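Local coordinates for protein predicted zincin-like metalloprotease (Acidothermus cellulolyticus 11B, PDB 3E11) that is of unknown function but is predicted to be a zincin-like metalloprotease and has been seen with bound calcium, at residues 74-79 / 88-93; 97-102 / 107-112; 16-21 / 27-32. All coordinates share one frame; numbering follows the deposited sequence. Where two conformers were deposited one is given.

Contact 1: residues 74-79 / 88-93; sequences NTICAL and DEVRKT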
loop_
_atom_site.group_PDB
_atom_site.type_symbol
_atom_site.label_atom_id
_atom_site.label_comp_id
_atom_site.label_asym_id
_atom_site.label_seq_id
_atom_site.Cartn_x
_atom_site.Cartn_y
_atom_site.Cartn_z
ATOM N N ASN A 74 9.431 -2.372 8.028
ATOM C CA ASN A 74 10.902 -2.428 8.123
ATOM C C ASN A 74 11.580 -2.067 6.793
ATOM O O ASN A 74 12.551 -1.282 6.762
ATOM C CB ASN A 74 11.364 -3.794 8.609
ATOM C CG ASN A 74 11.021 -4.040 10.036
ATOM O OD1 ASN A 74 10.512 -3.152 10.728
ATOM N ND2 ASN A 74 11.293 -5.239 10.508
ATOM N N THR A 75 11.077 -2.636 5.697
ATOM C CA THR A 75 11.764 -2.536 4.409
ATOM C C THR A 75 11.563 -1.134 3.846
ATOM O O THR A 75 12.473 -0.583 3.245
ATOM C CB THR A 75 11.333 -3.637 3.403
ATOM O OG1 THR A 75 9.916 -3.708 3.370
ATOM C CG2 THR A 75 11.873 -4.980 3.809
ATOM N N ILE A 76 10.394 -0.543 4.087
ATOM C CA ILE A 76 10.095 0.853 3.727
ATOM C C ILE A 76 11.000 1.812 4.486
ATOM O O ILE A 76 11.597 2.729 3.906
ATOM C CB ILE A 76 8.605 1.223 4.042
ATOM C CG1 ILE A 76 7.635 0.545 3.051
ATOM C CG2 ILE A 76 8.390 2.746 4.039
ATOM C CD1 ILE A 76 7.391 1.311 1.730
ATOM N N CYS A 77 11.070 1.631 5.799
ATOM C CA CYS A 77 11.825 2.588 6.629
ATOM C C CYS A 77 13.294 2.576 6.320
ATOM O O CYS A 77 13.923 3.607 6.327
ATOM C CB CYS A 77 11.606 2.371 8.122
ATOM S SG CYS A 77 9.925 2.908 8.646
ATOM N N ALA A 78 13.830 1.408 6.002
ATOM C CA ALA A 78 15.246 1.259 5.649
ATOM C C ALA A 78 15.653 2.132 4.474
ATOM O O ALA A 78 16.822 2.461 4.344
ATOM C CB ALA A 78 15.570 -0.167 5.340
ATOM N N LEU A 79 14.704 2.452 3.605
ATOM C CA LEU A 79 14.935 3.307 2.448
ATOM C C LEU A 79 14.748 4.823 2.702
ATOM O O LEU A 79 14.964 5.640 1.773
ATOM C CB LEU A 79 13.970 2.881 1.329
ATOM C CG LEU A 79 14.197 1.531 0.674
ATOM C CD1 LEU A 79 13.009 1.241 -0.276
ATOM C CD2 LEU A 79 15.493 1.523 -0.022
ATOM N N ASP A 88 5.921 9.211 1.186
ATOM C CA ASP A 88 6.107 9.117 -0.268
ATOM C C ASP A 88 6.317 7.685 -0.731
ATOM O O ASP A 88 5.731 7.241 -1.721
ATOM C CB ASP A 88 7.287 9.962 -0.713
ATOM C CG ASP A 88 6.977 11.418 -0.678
ATOM O OD1 ASP A 88 5.803 11.756 -0.545
ATOM O OD2 ASP A 88 7.901 12.242 -0.752
ATOM N N GLU A 89 7.157 6.976 0.003
ATOM C CA GLU A 89 7.474 5.616 -0.312
ATOM C C GLU A 89 6.270 4.707 -0.135
ATOM O O GLU A 89 6.034 3.815 -0.946
ATOM C CB GLU A 89 8.649 5.143 0.534
ATOM C CG GLU A 89 9.389 3.969 -0.059
ATOM C CD GLU A 89 9.941 4.271 -1.448
ATOM O OE1 GLU A 89 10.433 5.378 -1.683
ATOM O OE2 GLU A 89 9.850 3.405 -2.310
ATOM N N VAL A 90 5.548 4.894 0.950
ATOM C CA VAL A 90 4.290 4.151 1.144
ATOM C C VAL A 90 3.281 4.441 0.010
ATOM O O VAL A 90 2.689 3.505 -0.566
ATOM C CB VAL A 90 3.642 4.425 2.503
ATOM C CG1 VAL A 90 2.228 3.730 2.606
ATOM C CG2 VAL A 90 4.518 3.906 3.643
ATOM N N ARG A 91 3.097 5.717 -0.321
ATOM C CA ARG A 91 2.179 6.103 -1.383
ATOM C C ARG A 91 2.587 5.441 -2.694
ATOM O O ARG A 91 1.753 4.873 -3.396
ATOM C CB ARG A 91 2.128 7.629 -1.547
ATOM C CG ARG A 91 0.982 8.097 -2.427
ATOM C CD ARG A 91 0.957 9.603 -2.473
ATOM N NE ARG A 91 0.525 10.203 -1.197
ATOM C CZ ARG A 91 1.147 11.211 -0.575
ATOM N NH1 ARG A 91 2.269 11.747 -1.072
ATOM N NH2 ARG A 91 0.649 11.696 0.561
ATOM N N LYS A 92 3.880 5.507 -3.008
ATOM C CA LYS A 92 4.370 4.987 -4.268
ATOM C C LYS A 92 4.105 3.482 -4.322
ATOM O O LYS A 92 3.705 2.967 -5.348
ATOM C CB LYS A 92 5.844 5.305 -4.459
ATOM C CG LYS A 92 6.501 4.547 -5.560
ATOM C CD LYS A 92 7.981 4.914 -5.692
ATOM C CE LYS A 92 8.665 3.946 -6.647
ATOM N NZ LYS A 92 10.073 4.324 -6.963
ATOM N N THR A 93 4.283 2.815 -3.194
ATOM C CA THR A 93 4.090 1.375 -3.096
ATOM C C THR A 93 2.631 0.948 -3.313
ATOM O O THR A 93 2.365 0.043 -4.106
ATOM C CB THR A 93 4.619 0.852 -1.747
ATOM O OG1 THR A 93 6.020 1.118 -1.678
ATOM C CG2 THR A 93 4.367 -0.653 -1.583
#
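I76 packs against E89, V90 and T93, and makes most of the contact. Its CG1 lies beside the backbone N and anti to the carbonyl carbon (chi1 -72°), which sets CG1 and CG2 on different sides; chi2 (-86°) then places CD1. CG2 makes an apolar contact with V90 CG2 at 4.1 Å, the two side chains crossing at about a right angle. CD1 lies 3.8 Å from E89 CG, on the aliphatic stem of the acid, and 3.7 Å from the hydroxyl T93 OG1. I76 was modelled in two conformers, and these distances hold for one of them. L79 adds a looser touch, with CD1 4.3 Å from E89 OE2.

The contact joins helix 73-78, which follows strand 67-72, to the long helix 83-101 of a zincin-like fold. The axes of the two segments pass 10.2 Å apart at 126°. F10 of helix 7-19 touches both I76 and V90, bringing a third helix to the cluster.

No hydrogen bond crosses between the segments. Within 88-93, T93 OG1 donates to E89 O at 2.8 Å. T93 N reaches the same oxygen from the opposite face of the carbonyl plane, at 3.0 Å. With an alanine in place of T93, E89 O would probably lose one of these two donors, and a gap would be likely to open beside I76 CD1. R91 NH1 and D88 OD1 form a salt bridge on the same helix, 3.6 Å long.

Contact 2: residues 97-102 / 107-112; sequences EIAHHF and ERLHEL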
loop_
_atom_site.group_PDB
_atom_site.type_symbol
_atom_site.label_atom_id
_atom_site.label_comp_id
_atom_site.label_asym_id
_atom_site.label_seq_id
_atom_site.Cartn_x
_atom_site.Cartn_y
_atom_site.Cartn_z
ATOM N N GLU A 97 1.138 -1.117 -6.459
ATOM C CA GLU A 97 0.468 -2.378 -6.202
ATOM C C GLU A 97 -0.916 -2.367 -6.824
ATOM O O GLU A 97 -1.315 -3.334 -7.459
ATOM C CB GLU A 97 0.418 -2.688 -4.696
ATOM C CG GLU A 97 1.770 -3.150 -4.117
ATOM C CD GLU A 97 2.308 -4.380 -4.830
ATOM O OE1 GLU A 97 1.512 -5.249 -5.213
ATOM O OE2 GLU A 97 3.525 -4.457 -5.061
ATOM N N ILE A 98 -1.646 -1.268 -6.687
ATOM C CA ILE A 98 -2.985 -1.217 -7.269
ATOM C C ILE A 98 -2.919 -1.196 -8.802
ATOM O O ILE A 98 -3.697 -1.888 -9.480
ATOM C CB ILE A 98 -3.843 -0.057 -6.670
ATOM C CG1 ILE A 98 -5.328 -0.318 -6.953
ATOM C CG2 ILE A 98 -3.400 1.301 -7.132
ATOM C CD1 ILE A 98 -5.855 -1.596 -6.307
ATOM N N ALA A 99 -1.959 -0.461 -9.341
ATOM C CA ALA A 99 -1.802 -0.365 -10.791
ATOM C C ALA A 99 -1.501 -1.739 -11.408
ATOM O O ALA A 99 -2.103 -2.140 -12.408
ATOM C CB ALA A 99 -0.718 0.626 -11.108
ATOM N N HIS A 100 -0.589 -2.466 -10.774
ATOM C CA HIS A 100 -0.173 -3.777 -11.254
ATOM C C HIS A 100 -1.311 -4.783 -11.138
ATOM O O HIS A 100 -1.472 -5.643 -12.009
ATOM C CB HIS A 100 1.078 -4.276 -10.506
ATOM C CG HIS A 100 2.288 -3.414 -10.700
ATOM N ND1 HIS A 100 3.407 -3.511 -9.899
ATOM C CD2 HIS A 100 2.548 -2.423 -11.589
ATOM C CE1 HIS A 100 4.302 -2.619 -10.285
ATOM N NE2 HIS A 100 3.803 -1.943 -11.308
ATOM N N HIS A 101 -2.138 -4.649 -10.101
ATOM C CA HIS A 101 -3.297 -5.520 -9.930
ATOM C C HIS A 101 -4.270 -5.401 -11.108
ATOM O O HIS A 101 -4.913 -6.379 -11.480
ATOM C CB HIS A 101 -4.030 -5.206 -8.617
ATOM C CG HIS A 101 -5.360 -5.885 -8.488
ATOM N ND1 HIS A 101 -5.492 -7.244 -8.308
ATOM C CD2 HIS A 101 -6.621 -5.388 -8.538
ATOM C CE1 HIS A 101 -6.773 -7.553 -8.214
ATOM N NE2 HIS A 101 -7.481 -6.446 -8.361
ATOM N N PHE A 102 -4.359 -4.205 -11.686
ATOM C CA PHE A 102 -5.231 -3.951 -12.830
ATOM C C PHE A 102 -4.419 -3.884 -14.119
ATOM O O PHE A 102 -4.828 -3.242 -15.080
ATOM C CB PHE A 102 -5.990 -2.642 -12.632
ATOM C CG PHE A 102 -7.044 -2.717 -11.588
ATOM C CD1 PHE A 102 -8.175 -3.514 -11.779
ATOM C CD2 PHE A 102 -6.916 -2.009 -10.411
ATOM C CE1 PHE A 102 -9.151 -3.581 -10.818
ATOM C CE2 PHE A 102 -7.889 -2.082 -9.440
ATOM C CZ PHE A 102 -9.010 -2.861 -9.643
ATOM N N GLU A 107 5.712 1.631 -17.169
ATOM C CA GLU A 107 5.850 2.609 -18.247
ATOM C C GLU A 107 4.590 3.473 -18.310
ATOM O O GLU A 107 4.679 4.683 -18.498
ATOM C CB GLU A 107 6.077 1.942 -19.600
ATOM C CG GLU A 107 7.419 1.267 -19.780
ATOM C CD GLU A 107 7.588 0.726 -21.195
ATOM N N ARG A 108 3.428 2.837 -18.165
ATOM C CA ARG A 108 2.151 3.547 -18.095
ATOM C C ARG A 108 2.076 4.418 -16.839
ATOM O O ARG A 108 1.563 5.534 -16.893
ATOM C CB ARG A 108 0.965 2.569 -18.098
ATOM C CG ARG A 108 0.774 1.684 -19.337
ATOM C CD ARG A 108 0.476 2.464 -20.610
ATOM N NE ARG A 108 1.681 3.124 -21.101
ATOM C CZ ARG A 108 2.643 2.549 -21.830
ATOM N NH1 ARG A 108 2.562 1.278 -22.211
ATOM N NH2 ARG A 108 3.705 3.263 -22.192
ATOM N N LEU A 109 2.582 3.894 -15.718
ATOM C CA LEU A 109 2.629 4.632 -14.456
ATOM C C LEU A 109 3.521 5.847 -14.519
ATOM O O LEU A 109 3.225 6.849 -13.880
ATOM C CB LEU A 109 3.120 3.742 -13.313
ATOM C CG LEU A 109 2.162 2.664 -12.833
ATOM C CD1 LEU A 109 2.879 1.745 -11.823
ATOM C CD2 LEU A 109 0.904 3.313 -12.241
ATOM N N HIS A 110 4.624 5.761 -15.265
ATOM C CA HIS A 110 5.491 6.908 -15.442
ATOM C C HIS A 110 4.720 8.007 -16.154
ATOM O O HIS A 110 4.906 9.181 -15.861
ATOM C CB HIS A 110 6.745 6.535 -16.240
ATOM C CG HIS A 110 7.671 5.604 -15.518
ATOM N ND1 HIS A 110 7.838 5.631 -14.149
ATOM C CD2 HIS A 110 8.502 4.639 -15.980
ATOM C CE1 HIS A 110 8.720 4.712 -13.795
ATOM N NE2 HIS A 110 9.144 4.101 -14.888
ATOM N N GLU A 111 3.849 7.613 -17.086
ATOM C CA GLU A 111 2.880 8.531 -17.695
ATOM C C GLU A 111 1.797 9.010 -16.706
ATOM O O GLU A 111 1.071 9.946 -16.998
ATOM C CB GLU A 111 2.203 7.877 -18.902
ATOM C CG GLU A 111 3.150 7.463 -20.011
ATOM C CD GLU A 111 2.458 6.672 -21.101
ATOM O OE1 GLU A 111 1.266 6.331 -20.930
ATOM O OE2 GLU A 111 3.095 6.394 -22.135
ATOM N N LEU A 112 1.691 8.357 -15.550
ATOM C CA LEU A 112 0.775 8.763 -14.480
ATOM C C LEU A 112 1.514 9.286 -13.222
ATOM O O LEU A 112 0.930 9.363 -12.129
ATOM C CB LEU A 112 -0.140 7.591 -14.130
ATOM C CG LEU A 112 -1.103 7.169 -15.255
ATOM C CD1 LEU A 112 -1.571 5.710 -15.094
ATOM C CD2 LEU A 112 -2.294 8.123 -15.314
#
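L109 crosses from helix 106-110 to meet A99 and H100 near the end of helix 83-101. Its CB points toward that helix. The next atom, CG, stands beside the backbone N and anti to the carbonyl carbon (chi1 -71°), which carries the branch point to 3.9 Å from A99 CB. Both methyls meet A99 CB. CD2 presses on it at 3.3 Å, tighter than usual for two carbons. CD1 lies 3.8 Å from A99 CB and, alone of the two, also reaches H100 NE2, again at 3.8 Å. It approaches the H100 ring obliquely, and the two side chains cross at about a right angle. F25 touches L109 from outside the two segments.

E97 and H100 belong to an HExxH pattern, the sequence signature of zincin metallopeptidases. The pattern sits on a helix, and no metal is bound to its histidines here; a role in metal binding is consistent with the family but inferred. H100 NE2 also makes a weak hydrogen bond to D106 OD1.

H101 CD2 lies 3.5 Å above the F102 ring, over its centre, while F102 CE2 lies in plane at the edge of the H101 ring. The H101 ring also stacks with Y49. On the other segment, R108 grips E111 side-on with two nitrogens in a salt bridge. NE bonds to E111 OE1 and NH2 to E111 OE2, each at 3.2 Å. Both nitrogens come from above the carboxylate plane, and both oxygens are tilted somewhat out of the guanidinium plane.

Contact 3: residues 16-21 / 27-32; sequences EALDGI and RAMRNV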
loop_
_atom_site.group_PDB
_atom_site.type_symbol
_atom_site.label_atom_id
_atom_site.label_comp_id
_atom_site.label_asym_id
_atom_site.label_seq_id
_atom_site.Cartn_x
_atom_site.Cartn_y
_atom_site.Cartn_z
ATOM N N GLU A 16 -1.748 9.303 5.767
ATOM C CA GLU A 16 -1.326 10.475 4.981
ATOM C C GLU A 16 -0.965 10.070 3.556
ATOM O O GLU A 16 -1.252 10.800 2.614
ATOM C CB GLU A 16 -0.140 11.186 5.624
ATOM C CG GLU A 16 0.335 12.433 4.851
ATOM C CD GLU A 16 -0.667 13.566 4.864
ATOM O OE1 GLU A 16 -1.545 13.566 5.751
ATOM O OE2 GLU A 16 -0.580 14.468 3.998
ATOM N N ALA A 17 -0.336 8.899 3.401
ATOM C CA ALA A 17 -0.009 8.353 2.084
ATOM C C ALA A 17 -1.307 8.131 1.282
ATOM O O ALA A 17 -1.409 8.565 0.143
ATOM C CB ALA A 17 0.769 7.057 2.213
ATOM N N LEU A 18 -2.313 7.512 1.903
ATOM C CA LEU A 18 -3.557 7.189 1.197
ATOM C C LEU A 18 -4.310 8.470 0.843
ATOM O O LEU A 18 -4.853 8.586 -0.246
ATOM C CB LEU A 18 -4.462 6.253 2.032
ATOM C CG LEU A 18 -4.126 4.751 2.129
ATOM C CD1 LEU A 18 -5.321 4.002 2.722
ATOM C CD2 LEU A 18 -3.788 4.147 0.783
ATOM N N ASP A 19 -4.320 9.431 1.766
ATOM C CA ASP A 19 -5.013 10.695 1.544
ATOM C C ASP A 19 -4.430 11.423 0.310
ATOM O O ASP A 19 -5.122 12.175 -0.336
ATOM C CB ASP A 19 -4.907 11.604 2.777
ATOM C CG ASP A 19 -5.709 11.077 3.999
ATOM O OD1 ASP A 19 -6.505 10.121 3.862
ATOM O OD2 ASP A 19 -5.484 11.597 5.108
ATOM N N GLY A 20 -3.154 11.194 0.013
ATOM C CA GLY A 20 -2.478 11.850 -1.099
ATOM C C GLY A 20 -2.445 11.038 -2.388
ATOM O O GLY A 20 -1.796 11.431 -3.345
ATOM N N ILE A 21 -3.092 9.872 -2.405
ATOM C CA ILE A 21 -3.191 9.125 -3.645
ATOM C C ILE A 21 -3.920 9.960 -4.691
ATOM O O ILE A 21 -4.995 10.491 -4.426
ATOM C CB ILE A 21 -3.887 7.789 -3.440
ATOM C CG1 ILE A 21 -2.904 6.837 -2.717
ATOM C CG2 ILE A 21 -4.361 7.197 -4.775
ATOM C CD1 ILE A 21 -3.525 5.550 -2.308
ATOM N N ARG A 27 -10.786 5.333 -7.752
ATOM C CA ARG A 27 -11.748 4.284 -8.065
ATOM C C ARG A 27 -11.060 2.911 -8.081
ATOM O O ARG A 27 -11.642 1.926 -7.656
ATOM C CB ARG A 27 -12.490 4.562 -9.378
ATOM C CG ARG A 27 -13.381 3.421 -9.817
ATOM C CD ARG A 27 -14.524 3.108 -8.817
ATOM N NE ARG A 27 -15.343 2.003 -9.311
ATOM C CZ ARG A 27 -15.036 0.715 -9.176
ATOM N NH1 ARG A 27 -13.913 0.335 -8.560
ATOM N NH2 ARG A 27 -15.847 -0.205 -9.691
ATOM N N ALA A 28 -9.841 2.838 -8.593
ATOM C CA ALA A 28 -9.080 1.562 -8.572
ATOM C C ALA A 28 -8.856 1.007 -7.147
ATOM O O ALA A 28 -8.795 -0.202 -6.948
ATOM C CB ALA A 28 -7.735 1.726 -9.280
HETATM N N MSE A 29 -8.727 1.908 -6.181
HETATM C CA MSE A 29 -8.545 1.589 -4.762
HETATM C C MSE A 29 -9.856 1.253 -4.019
HETATM O O MSE A 29 -9.827 0.953 -2.807
HETATM C CB MSE A 29 -7.833 2.773 -4.051
HETATM C CG MSE A 29 -6.351 2.842 -4.358
HETATM SE SE MSE A 29 -5.374 1.363 -3.623
HETATM C CE MSE A 29 -5.577 1.759 -1.845
ATOM N N ARG A 30 -10.999 1.264 -4.737
ATOM C CA ARG A 30 -12.266 0.922 -4.113
ATOM C C ARG A 30 -12.194 -0.402 -3.367
ATOM O O ARG A 30 -11.795 -1.414 -3.917
ATOM C CB ARG A 30 -13.408 0.830 -5.133
ATOM C CG ARG A 30 -14.763 0.523 -4.479
ATOM C CD ARG A 30 -15.905 0.538 -5.477
ATOM N NE ARG A 30 -16.194 1.909 -5.882
ATOM C CZ ARG A 30 -17.185 2.261 -6.688
ATOM N NH1 ARG A 30 -17.982 1.343 -7.208
ATOM N NH2 ARG A 30 -17.353 3.540 -6.981
ATOM N N ASN A 31 -12.619 -0.374 -2.101
ATOM C CA ASN A 31 -12.676 -1.582 -1.282
ATOM C C ASN A 31 -11.342 -2.346 -1.227
ATOM O O ASN A 31 -11.297 -3.563 -1.364
ATOM C CB ASN A 31 -13.800 -2.503 -1.772
ATOM C CG ASN A 31 -14.158 -3.553 -0.755
ATOM O OD1 ASN A 31 -14.109 -3.290 0.448
ATOM N ND2 ASN A 31 -14.473 -4.775 -1.231
ATOM N N VAL A 32 -10.264 -1.572 -1.118
ATOM C CA VAL A 32 -8.933 -2.068 -0.823
ATOM C C VAL A 32 -8.513 -1.446 0.486
ATOM O O VAL A 32 -8.668 -0.208 0.697
ATOM C CB VAL A 32 -7.912 -1.657 -1.900
ATOM C CG1 VAL A 32 -6.510 -2.150 -1.521
ATOM C CG2 VAL A 32 -8.339 -2.210 -3.243
#
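L18 and I21 meet M29 through aliphatic groups alone; the flat groups of this contact, the guanidinium groups of R27 and R30, face each other beside it. R30 NH1 lies 3.2 Å above the plane of the R27 group, offset toward its rim. R27 NE lies 3.2 Å above the R30 group, over its centre. Both arginines are exposed.

Across the segments, the terminal methyl of M29, a selenomethionine, does the touching. Its chain bends at chi2 (-67°) and again at chi3 (-67°), which folds CE round to the 16-21 side. There it lies 4.0 Å from L18 CD2 and 4.3 Å from I21 CD1. The L18 and M29 side chains cross at about a right angle. L18 was modelled in two conformers, and its distance holds for one.

The contact joins the C-terminal end of helix 7-19 to the loop that leads into strand 32-37. A type II beta turn runs from M29 to V32 at the entry to that strand. V32 N bonds to M29 O at 3.1 Å, and N31 takes the positive phi (54°) of the third turn position.

M29 also touches V94 and I98 of helix 83-101 and I69 of strand 67-72. D19, in the helical segment, is a calcium ligand in a structure of this protein, although no calcium is bound to this chain. The N31 side chain bonds to L65 O through ND2.

From the N terminus, contact 3 comes first. It closes the short loop between helix 7-19 and the approach to strand 32-37. Contact 1 follows and closes the connection from helix 73-78 into the first turns of helix 83-101. Contact 2 then closes the loop from the end of helix 83-101 to helix 106-110. The three are in series; none nests or crosses. Contacts 1 and 2 share helix 83-101, with centres about 17 Å apart. Contact 3 meets that helix at several points. For example, R91 of contact 1 probably hydrogen-bonds to E16 O and A17 O, and I98 of contact 2 packs on A28 and M29. The long helix thus ties the other helices together.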